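Local coordinates for surface layer protein (Geobacillus stearothermophilus, PDB 2RA1) that forms the bacterial surface layer, the protein coat of the cell, and, in this N-terminal part, probably binds cell-wall sugars, at residues V246-P251 against S306-T311. Sequence-based numbering, arbitrary orientation.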
loop_
_atom_site.group_PDB
_atom_site.type_symbol
_atom_site.label_atom_id
_atom_site.label_comp_id
_atom_site.label_asym_id
_atom_site.label_seq_id
_atom_site.Cartn_x
_atom_site.Cartn_y
_atom_site.Cartn_z
ATOM N N VAL A 246 0.186 6.198 32.607
ATOM C CA VAL A 246 0.796 4.971 32.111
ATOM C C VAL A 246 0.246 4.619 30.728
ATOM O O VAL A 246 -0.959 4.723 30.480
ATOM C CB VAL A 246 0.563 3.796 33.062
ATOM C CG1 VAL A 246 -0.922 3.618 33.314
ATOM C CG2 VAL A 246 1.193 2.513 32.501
ATOM N N THR A 247 1.140 4.213 29.828
ATOM C CA THR A 247 0.772 3.847 28.457
ATOM C C THR A 247 0.953 2.345 28.173
ATOM O O THR A 247 1.981 1.764 28.511
ATOM C CB THR A 247 1.610 4.641 27.437
ATOM O OG1 THR A 247 1.437 6.043 27.665
ATOM C CG2 THR A 247 1.186 4.302 26.015
ATOM N N PHE A 248 -0.045 1.722 27.552
ATOM C CA PHE A 248 0.059 0.309 27.187
ATOM C C PHE A 248 0.170 0.108 25.665
ATOM O O PHE A 248 -0.370 0.896 24.880
ATOM C CB PHE A 248 -1.138 -0.478 27.721
ATOM C CG PHE A 248 -1.467 -0.198 29.159
ATOM C CD1 PHE A 248 -2.660 0.419 29.504
ATOM C CD2 PHE A 248 -0.593 -0.565 30.172
ATOM C CE1 PHE A 248 -2.971 0.672 30.832
ATOM C CE2 PHE A 248 -0.901 -0.313 31.510
ATOM C CZ PHE A 248 -2.092 0.302 31.839
ATOM N N THR A 249 0.855 -0.953 25.249
ATOM C CA THR A 249 0.982 -1.248 23.826
ATOM C C THR A 249 -0.207 -2.072 23.347
ATOM O O THR A 249 -0.172 -2.660 22.274
ATOM C CB THR A 249 2.277 -2.038 23.514
ATOM O OG1 THR A 249 2.210 -3.333 24.123
ATOM C CG2 THR A 249 3.513 -1.298 24.012
ATOM N N LYS A 250 -1.267 -2.110 24.143
ATOM C CA LYS A 250 -2.337 -3.070 23.923
ATOM C C LYS A 250 -3.365 -2.901 25.032
ATOM O O LYS A 250 -3.019 -2.980 26.204
ATOM C CB LYS A 250 -1.744 -4.481 23.956
ATOM C CG LYS A 250 -2.475 -5.520 23.125
ATOM C CD LYS A 250 -1.579 -6.716 22.813
ATOM C CE LYS A 250 -2.337 -7.793 22.051
ATOM N NZ LYS A 250 -1.714 -9.129 22.230
ATOM N N PRO A 251 -4.635 -2.666 24.668
ATOM C CA PRO A 251 -5.694 -2.369 25.643
ATOM C C PRO A 251 -5.668 -3.320 26.834
ATOM O O PRO A 251 -5.432 -4.523 26.686
ATOM C CB PRO A 251 -6.981 -2.569 24.831
ATOM C CG PRO A 251 -6.543 -3.396 23.637
ATOM C CD PRO A 251 -5.198 -2.834 23.321
ATOM N N SER A 306 2.572 -5.024 38.030
ATOM C CA SER A 306 2.489 -6.473 38.034
ATOM C C SER A 306 1.041 -6.868 37.929
ATOM O O SER A 306 0.162 -6.079 38.232
ATOM C CB SER A 306 3.078 -7.033 39.327
ATOM O OG SER A 306 2.668 -6.250 40.434
ATOM N N GLY A 307 0.790 -8.088 37.484
ATOM C CA GLY A 307 -0.556 -8.639 37.503
ATOM C C GLY A 307 -1.554 -8.102 36.490
ATOM O O GLY A 307 -2.736 -8.430 36.554
ATOM N N LEU A 308 -1.097 -7.278 35.560
ATOM C CA LEU A 308 -1.970 -6.770 34.515
ATOM C C LEU A 308 -2.259 -7.848 33.457
ATOM O O LEU A 308 -1.396 -8.674 33.147
ATOM C CB LEU A 308 -1.297 -5.578 33.848
ATOM C CG LEU A 308 -1.417 -4.192 34.472
ATOM C CD1 LEU A 308 -1.999 -4.270 35.847
ATOM C CD2 LEU A 308 -0.054 -3.522 34.468
ATOM N N LYS A 309 -3.466 -7.837 32.896
ATOM C CA LYS A 309 -3.793 -8.735 31.790
ATOM C C LYS A 309 -4.323 -7.965 30.587
ATOM O O LYS A 309 -4.703 -6.800 30.700
ATOM C CB LYS A 309 -4.820 -9.788 32.216
ATOM C CG LYS A 309 -4.411 -10.624 33.417
ATOM C CD LYS A 309 -5.603 -11.361 34.040
ATOM C CE LYS A 309 -5.968 -12.603 33.256
ATOM N NZ LYS A 309 -4.784 -13.480 33.010
ATOM N N ASP A 310 -4.349 -8.637 29.437
ATOM C CA ASP A 310 -4.886 -8.091 28.188
ATOM C C ASP A 310 -6.378 -7.828 28.248
ATOM O O ASP A 310 -7.074 -8.322 29.133
ATOM C CB ASP A 310 -4.640 -9.066 27.036
ATOM C CG ASP A 310 -3.467 -8.674 26.195
ATOM O OD1 ASP A 310 -3.091 -7.487 26.241
ATOM O OD2 ASP A 310 -2.929 -9.546 25.485
ATOM N N THR A 311 -6.867 -7.062 27.281
ATOM C CA THR A 311 -8.296 -6.965 27.044
ATOM C C THR A 311 -8.809 -8.363 26.723
ATOM O O THR A 311 -10.004 -8.636 26.812
ATOM C CB THR A 311 -8.612 -6.045 25.862
ATOM O OG1 THR A 311 -10.024 -6.038 25.634
ATOM C CG2 THR A 311 -7.910 -6.539 24.604
#
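Lys250 and Asp310 meet along the lysine chain as well as at its charged end, a useful example of a salt bridge that also runs along the aliphatic stem of the lysine. With CG anti to the backbone N (chi1 -151°) and the rest of the chain extended, Lys250 runs at a slant past the carboxylate of Asp310, whose OD1 lies against the methylenes, 3.7 Å from Lys250 CG, while OD2 faces the ammonium group. That charged pairing is long, with Lys250 NZ 3.5 Å from Asp310 OD2, and counts as a weak hydrogen bond. The stronger partner of NZ is the carbonyl of Leu229, beyond the end of helix 211-228, which gives the ammonium group a second tie close to the junction between the helical part and the first beta domain. This domain belongs to the bacterial Ig-like family; here the end of strand 243-248 and the turn after it face the loop that links strands 300-305 and 319-324, tying together regions far apart in sheet order. One backbone bond joins them, from Thr311 N to Pro251 O (3.0 Å). It is bent, at 136° about the hydrogen, and the donor sits above the carbonyl plane. Beside it, the methyl CG2 of Thr311 rests 3.6 Å from CG of the Pro251 ring, the two side chains slanting across one another. Deeper in the domain the contact turns apolar: Leu308 presents CD2 obliquely to the buried Phe248 ring, 4.4 Å from CE2, and Phe316 packs against Leu308 as well.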